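Local coordinates for protein CCR4-not transcription complex subunit 1 (Chaetomium thermophilum var. thermophilum DSM 1495, PDB 6H3Z) that probably serves as the scaffold subunit of the CCR4-NOT mRNA deadenylase complex, here represented by a C-terminal MIF4G-like domain, at residues 31-42 / 60-71. Sequence-based numbering, arbitrary orientation.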
ATOM      1  N   ARG A  31      22.037   6.238  -5.944  1.00111.42           N
ATOM      2  CA  ARG A  31      21.604   5.387  -7.058  1.00110.11           C
ATOM      3  C   ARG A  31      20.262   4.702  -6.716  1.00111.89           C
ATOM      4  O   ARG A  31      19.409   4.603  -7.604  1.00111.92           O
ATOM      5  CB  ARG A  31      22.689   4.383  -7.478  1.00110.23           C
ATOM      6  CG  ARG A  31      22.574   3.963  -8.941  1.00115.98           C
ATOM      7  CD  ARG A  31      23.895   3.454  -9.468  1.00131.19           C
ATOM      8  NE  ARG A  31      23.940   1.991  -9.553  1.00144.55           N
ATOM      9  CZ  ARG A  31      25.055   1.268  -9.509  1.00163.42           C
ATOM     10  NH1 ARG A  31      25.002  -0.054  -9.606  1.00148.61           N
ATOM     11  NH2 ARG A  31      26.236   1.862  -9.356  1.00155.63           N
ATOM     12  N   ILE A  32      20.049   4.283  -5.423  1.00105.88           N
ATOM     13  CA  ILE A  32      18.778   3.711  -4.951  1.00102.13           C
ATOM     14  C   ILE A  32      17.696   4.749  -5.261  1.00104.88           C
ATOM     15  O   ILE A  32      16.718   4.430  -5.932  1.00104.27           O
ATOM     16  CB  ILE A  32      18.791   3.320  -3.435  1.00103.92           C
ATOM     17  CG1 ILE A  32      19.573   2.004  -3.196  1.00105.55           C
ATOM     18  CG2 ILE A  32      17.360   3.203  -2.881  1.00100.49           C
ATOM     19  CD1 ILE A  32      20.008   1.714  -1.710  1.00108.13           C
ATOM     20  N   ASN A  33      17.922   6.007  -4.851  1.00101.33           N
ATOM     21  CA  ASN A  33      16.984   7.090  -5.110  1.00 99.84           C
ATOM     22  C   ASN A  33      16.784   7.360  -6.580  1.00106.26           C
ATOM     23  O   ASN A  33      15.631   7.504  -6.986  1.00105.52           O
ATOM     24  CB  ASN A  33      17.343   8.346  -4.374  1.00 97.00           C
ATOM     25  CG  ASN A  33      17.404   8.177  -2.892  1.00110.07           C
ATOM     26  OD1 ASN A  33      18.483   8.293  -2.331  1.00112.85           O
ATOM     27  ND2 ASN A  33      16.262   7.887  -2.232  1.00 87.39           N
ATOM     28  N   LYS A  34      17.872   7.367  -7.400  1.00105.34           N
ATOM     29  CA  LYS A  34      17.715   7.572  -8.846  1.00106.49           C
ATOM     30  C   LYS A  34      16.890   6.456  -9.487  1.00109.42           C
ATOM     31  O   LYS A  34      16.094   6.752 -10.371  1.00110.12           O
ATOM     32  CB  LYS A  34      19.029   7.817  -9.593  1.00111.82           C
ATOM     33  CG  LYS A  34      18.877   8.985 -10.574  1.00124.70           C
ATOM     34  CD  LYS A  34      19.748   8.842 -11.801  1.00135.85           C
ATOM     35  CE  LYS A  34      19.212   9.635 -12.970  1.00147.22           C
ATOM     36  NZ  LYS A  34      19.986   9.372 -14.219  1.00161.08           N
ATOM     37  N   TYR A  35      17.008   5.204  -8.990  1.00103.33           N
ATOM     38  CA  TYR A  35      16.191   4.110  -9.488  1.00101.88           C
ATOM     39  C   TYR A  35      14.721   4.339  -9.154  1.00104.17           C
ATOM     40  O   TYR A  35      13.873   4.112 -10.015  1.00104.49           O
ATOM     41  CB  TYR A  35      16.683   2.765  -8.946  1.00102.94           C
ATOM     42  CG  TYR A  35      17.940   2.268  -9.618  1.00109.08           C
ATOM     43  CD1 TYR A  35      18.105   2.375 -10.999  1.00113.40           C
ATOM     44  CD2 TYR A  35      18.938   1.624  -8.887  1.00111.25           C
ATOM     45  CE1 TYR A  35      19.252   1.896 -11.628  1.00116.74           C
ATOM     46  CE2 TYR A  35      20.094   1.145  -9.506  1.00115.67           C
ATOM     47  CZ  TYR A  35      20.246   1.283 -10.878  1.00125.98           C
ATOM     48  OH  TYR A  35      21.379   0.798 -11.499  1.00132.54           O
ATOM     49  N   LEU A  36      14.421   4.844  -7.931  1.00 98.37           N
ATOM     50  CA  LEU A  36      13.046   5.129  -7.505  1.00 95.00           C
ATOM     51  C   LEU A  36      12.475   6.332  -8.258  1.00 99.08           C
ATOM     52  O   LEU A  36      11.293   6.317  -8.601  1.00 99.16           O
ATOM     53  CB  LEU A  36      12.923   5.289  -5.977  1.00 92.77           C
ATOM     54  CG  LEU A  36      13.280   4.067  -5.134  1.00 95.91           C
ATOM     55  CD1 LEU A  36      12.946   4.289  -3.699  1.00 93.90           C
ATOM     56  CD2 LEU A  36      12.543   2.831  -5.607  1.00 98.39           C
ATOM     57  N   GLU A  37      13.325   7.336  -8.568  1.00 94.82           N
ATOM     58  CA  GLU A  37      12.948   8.502  -9.363  1.00 95.24           C
ATOM     59  C   GLU A  37      12.593   8.007 -10.776  1.00100.16           C
ATOM     60  O   GLU A  37      11.540   8.365 -11.304  1.00100.52           O
ATOM     61  CB  GLU A  37      14.103   9.508  -9.441  1.00 98.79           C
ATOM     62  CG  GLU A  37      14.422  10.239  -8.145  1.00104.41           C
ATOM     63  CD  GLU A  37      15.473  11.329  -8.275  1.00134.73           C
ATOM     64  OE1 GLU A  37      16.583  11.044  -8.786  1.00140.59           O
ATOM     65  OE2 GLU A  37      15.204  12.462  -7.813  1.00123.84           O
ATOM     66  N   GLN A  38      13.451   7.138 -11.352  1.00 96.77           N
ATOM     67  CA  GLN A  38      13.304   6.545 -12.687  1.00 98.15           C
ATOM     68  C   GLN A  38      12.067   5.687 -12.802  1.00102.50           C
ATOM     69  O   GLN A  38      11.432   5.685 -13.855  1.00104.08           O
ATOM     70  CB  GLN A  38      14.521   5.678 -13.025  1.00100.68           C
ATOM     71  CG  GLN A  38      15.686   6.438 -13.633  1.00116.27           C
ATOM     72  CD  GLN A  38      16.960   5.637 -13.564  1.00139.01           C
ATOM     73  OE1 GLN A  38      17.050   4.496 -14.034  1.00139.18           O
ATOM     74  NE2 GLN A  38      17.986   6.227 -12.986  1.00130.14           N
ATOM     75  N   LEU A  39      11.755   4.917 -11.739  1.00 96.83           N
ATOM     76  CA  LEU A  39      10.598   4.022 -11.689  1.00 94.63           C
ATOM     77  C   LEU A  39       9.329   4.848 -11.700  1.00 97.97           C
ATOM     78  O   LEU A  39       8.410   4.551 -12.457  1.00 97.84           O
ATOM     79  CB  LEU A  39      10.657   3.122 -10.435  1.00 91.76           C
ATOM     80  CG  LEU A  39       9.540   2.096 -10.237  1.00 93.74           C
ATOM     81  CD1 LEU A  39       9.336   1.248 -11.473  1.00 95.55           C
ATOM     82  CD2 LEU A  39       9.849   1.198  -9.053  1.00 93.40           C
ATOM     83  N   THR A  40       9.302   5.911 -10.875  1.00 93.65           N
ATOM     84  CA  THR A  40       8.196   6.851 -10.750  1.00 92.59           C
ATOM     85  C   THR A  40       7.842   7.403 -12.128  1.00 99.69           C
ATOM     86  O   THR A  40       6.672   7.414 -12.504  1.00100.24           O
ATOM     87  CB  THR A  40       8.589   7.905  -9.724  1.00 94.84           C
ATOM     88  OG1 THR A  40       8.718   7.241  -8.472  1.00 93.26           O
ATOM     89  CG2 THR A  40       7.577   9.018  -9.598  1.00 92.19           C
ATOM     90  N   ALA A  41       8.873   7.784 -12.895  1.00 97.79           N
ATOM     91  CA  ALA A  41       8.754   8.320 -14.239  1.00 99.67           C
ATOM     92  C   ALA A  41       8.245   7.263 -15.234  1.00102.65           C
ATOM     93  O   ALA A  41       7.217   7.481 -15.893  1.00101.98           O
ATOM     94  CB  ALA A  41      10.103   8.857 -14.676  1.00102.51           C
ATOM     95  N   ALA A  42       8.960   6.115 -15.304  1.00 98.99           N
ATOM     96  CA  ALA A  42       8.698   4.995 -16.204  1.00100.36           C
ATOM     97  C   ALA A  42       7.324   4.362 -16.045  1.00105.69           C
ATOM     98  O   ALA A  42       6.711   4.007 -17.047  1.00107.86           O
ATOM     99  CB  ALA A  42       9.776   3.937 -16.053  1.00100.48           C
ATOM    100  N   VAL A  60      10.303  -0.258 -17.224  1.00115.10           N
ATOM    101  CA  VAL A  60       9.884  -0.441 -15.827  1.00110.53           C
ATOM    102  C   VAL A  60      10.587  -1.672 -15.245  1.00112.81           C
ATOM    103  O   VAL A  60      11.152  -1.588 -14.154  1.00110.66           O
ATOM    104  CB  VAL A  60       8.339  -0.509 -15.675  1.00113.02           C
ATOM    105  CG1 VAL A  60       7.929  -0.945 -14.269  1.00109.39           C
ATOM    106  CG2 VAL A  60       7.686   0.821 -16.028  1.00113.20           C
ATOM    107  N   LEU A  61      10.602  -2.785 -16.003  1.00110.57           N
ATOM    108  CA  LEU A  61      11.266  -4.021 -15.595  1.00110.51           C
ATOM    109  C   LEU A  61      12.774  -3.870 -15.538  1.00115.88           C
ATOM    110  O   LEU A  61      13.393  -4.468 -14.664  1.00114.98           O
ATOM    111  CB  LEU A  61      10.910  -5.202 -16.506  1.00113.19           C
ATOM    112  CG  LEU A  61       9.521  -5.790 -16.392  1.00116.86           C
ATOM    113  CD1 LEU A  61       9.110  -6.156 -14.960  1.00113.70           C
ATOM    114  CD2 LEU A  61       8.537  -5.131 -17.211  1.00120.97           C
ATOM    115  N   ASP A  62      13.363  -3.060 -16.441  1.00114.53           N
ATOM    116  CA  ASP A  62      14.804  -2.848 -16.493  1.00116.59           C
ATOM    117  C   ASP A  62      15.304  -2.013 -15.314  1.00118.26           C
ATOM    118  O   ASP A  62      16.427  -2.239 -14.873  1.00120.14           O
ATOM    119  CB  ASP A  62      15.253  -2.290 -17.862  1.00122.53           C
ATOM    120  CG  ASP A  62      14.994  -3.214 -19.069  1.00140.21           C
ATOM    121  OD1 ASP A  62      14.957  -4.470 -18.880  1.00141.08           O
ATOM    122  OD2 ASP A  62      14.841  -2.688 -20.200  1.00148.87           O
ATOM    123  N   ILE A  63      14.463  -1.102 -14.763  1.00110.44           N
ATOM    124  CA  ILE A  63      14.810  -0.290 -13.587  1.00107.21           C
ATOM    125  C   ILE A  63      14.711  -1.191 -12.353  1.00107.60           C
ATOM    126  O   ILE A  63      15.606  -1.193 -11.501  1.00106.84           O
ATOM    127  CB  ILE A  63      13.912   0.975 -13.466  1.00108.82           C
ATOM    128  CG1 ILE A  63      14.072   1.900 -14.675  1.00111.36           C
ATOM    129  CG2 ILE A  63      14.203   1.738 -12.158  1.00108.72           C
ATOM    130  CD1 ILE A  63      12.909   2.753 -14.919  1.00114.72           C
ATOM    131  N   ILE A  64      13.619  -1.967 -12.279  1.00102.31           N
ATOM    132  CA  ILE A  64      13.368  -2.939 -11.221  1.00100.26           C
ATOM    133  C   ILE A  64      14.542  -3.945 -11.163  1.00105.90           C
ATOM    134  O   ILE A  64      15.090  -4.151 -10.084  1.00104.27           O
ATOM    135  CB  ILE A  64      11.963  -3.592 -11.398  1.00102.41           C
ATOM    136  CG1 ILE A  64      10.863  -2.592 -11.001  1.00100.53           C
ATOM    137  CG2 ILE A  64      11.830  -4.867 -10.579  1.00102.81           C
ATOM    138  CD1 ILE A  64       9.473  -2.964 -11.376  1.00104.16           C
ATOM    139  N   ASP A  65      14.982  -4.479 -12.336  1.00105.48           N
ATOM    140  CA  ASP A  65      16.115  -5.407 -12.460  1.00107.42           C
ATOM    141  C   ASP A  65      17.393  -4.832 -11.851  1.00108.92           C
ATOM    142  O   ASP A  65      18.052  -5.505 -11.061  1.00109.12           O
ATOM    143  CB  ASP A  65      16.382  -5.771 -13.934  1.00113.27           C
ATOM    144  CG  ASP A  65      15.377  -6.696 -14.599  1.00132.20           C
ATOM    145  OD1 ASP A  65      14.435  -7.160 -13.903  1.00132.44           O
ATOM    146  OD2 ASP A  65      15.500  -6.922 -15.832  1.00142.27           O
ATOM    147  N   ALA A  66      17.726  -3.585 -12.204  1.00103.76           N
ATOM    148  CA  ALA A  66      18.944  -2.919 -11.762  1.00104.47           C
ATOM    149  C   ALA A  66      18.972  -2.644 -10.279  1.00107.42           C
ATOM    150  O   ALA A  66      20.017  -2.829  -9.653  1.00109.06           O
ATOM    151  CB  ALA A  66      19.148  -1.644 -12.545  1.00106.10           C
ATOM    152  N   LEU A  67      17.827  -2.208  -9.714  1.00101.12           N
ATOM    153  CA  LEU A  67      17.677  -1.915  -8.289  1.00 98.16           C
ATOM    154  C   LEU A  67      17.830  -3.195  -7.469  1.00103.61           C
ATOM    155  O   LEU A  67      18.525  -3.175  -6.454  1.00104.16           O
ATOM    156  CB  LEU A  67      16.320  -1.253  -8.026  1.00 94.55           C
ATOM    157  CG  LEU A  67      15.997  -0.840  -6.585  1.00 96.14           C
ATOM    158  CD1 LEU A  67      17.035   0.145  -6.016  1.00 97.48           C
ATOM    159  CD2 LEU A  67      14.633  -0.232  -6.522  1.00 93.71           C
ATOM    160  N   ILE A  68      17.228  -4.315  -7.936  1.00100.14           N
ATOM    161  CA  ILE A  68      17.311  -5.621  -7.274  1.00 99.29           C
ATOM    162  C   ILE A  68      18.740  -6.148  -7.313  1.00105.30           C
ATOM    163  O   ILE A  68      19.264  -6.561  -6.276  1.00104.91           O
ATOM    164  CB  ILE A  68      16.252  -6.607  -7.826  1.00101.70           C
ATOM    165  CG1 ILE A  68      14.823  -6.113  -7.534  1.00 99.03           C
ATOM    166  CG2 ILE A  68      16.437  -8.017  -7.294  1.00104.24           C
ATOM    167  CD1 ILE A  68      14.526  -5.528  -6.063  1.00106.22           C
ATOM    168  N   GLN A  69      19.398  -6.029  -8.477  1.00104.48           N
ATOM    169  CA  GLN A  69      20.791  -6.439  -8.640  1.00108.38           C
ATOM    170  C   GLN A  69      21.743  -5.620  -7.752  1.00114.08           C
ATOM    171  O   GLN A  69      22.709  -6.179  -7.228  1.00116.99           O
ATOM    172  CB  GLN A  69      21.203  -6.439 -10.113  1.00112.36           C
ATOM    173  CG  GLN A  69      20.840  -7.751 -10.795  1.00122.82           C
ATOM    174  CD  GLN A  69      20.562  -7.589 -12.257  1.00141.82           C
ATOM    175  OE1 GLN A  69      21.395  -7.090 -13.022  1.00141.30           O
ATOM    176  NE2 GLN A  69      19.393  -8.040 -12.684  1.00131.27           N
ATOM    177  N   LEU A  70      21.414  -4.325  -7.519  1.00107.87           N
ATOM    178  CA  LEU A  70      22.150  -3.411  -6.645  1.00107.52           C
ATOM    179  C   LEU A  70      22.026  -3.871  -5.196  1.00109.52           C
ATOM    180  O   LEU A  70      23.033  -3.902  -4.492  1.00111.75           O
ATOM    181  CB  LEU A  70      21.648  -1.950  -6.817  1.00105.51           C
ATOM    182  CG  LEU A  70      22.310  -0.860  -5.946  1.00110.77           C
ATOM    183  CD1 LEU A  70      23.753  -0.635  -6.343  1.00115.18           C
ATOM    184  CD2 LEU A  70      21.563   0.459  -6.051  1.00110.78           C
ATOM    185  N   ILE A  71      20.795  -4.234  -4.765  1.00101.96           N
ATOM    186  CA  ILE A  71      20.501  -4.710  -3.412  1.00100.05           C
ATOM    187  C   ILE A  71      21.161  -6.074  -3.149  1.00108.17           C
ATOM    188  O   ILE A  71      21.674  -6.306  -2.054  1.00109.99           O
ATOM    189  CB  ILE A  71      18.973  -4.687  -3.134  1.00 98.44           C
ATOM    190  CG1 ILE A  71      18.400  -3.234  -3.149  1.00 95.72           C
ATOM    191  CG2 ILE A  71      18.577  -5.451  -1.849  1.00 97.58           C
ATOM    192  CD1 ILE A  71      18.939  -2.226  -2.102  1.00 97.35           C
TER
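Tyr35 lies as a knob among Ile63, Ala66, Leu67 and Leu70, one ring face turned to the backbone of helix 59-75, with Leu67 N over that face, 4.0 Å from its plane and displaced from the ring centre. Ala66 CB reaches Tyr35 CZ at 3.5 Å, while Leu70 CD2 meets the ring edge in plane, 3.8 Å from Tyr35 CE2. The reciprocal knob is Ile63, set among Tyr35, Gln38, Leu39 and Ala42; CG1 anti to the carbonyl carbon (chi1 -61°) and a near-extended chi2 of 155° carry Ile63 CD1 to 3.5 Å from Ala42 CB. Helices 22-45 and 59-75 are successive in the chain, and their segment axes, 9.4 Å apart at closest approach, run at 163°: an antiparallel helical hairpin, consistent with the repeats of a MIF4G-like domain. Replacing Tyr35 by an alanine would probably open a gap over Ala66 and Leu67 and deprive Leu70 CD2 of its aromatic neighbour. At the exposed Arg31, Leu70 CD1 lies over one face of the guanidinium, 3.5 Å from Arg31 NH1. On the buried flank Leu36 CD2 meets Leu67 CD2 at 3.8 Å, the side chains crossing at about a right angle, and Leu39 CD1 touches Val60 CG1; helix 100-116 packs on Val60, Ile64 and Leu67.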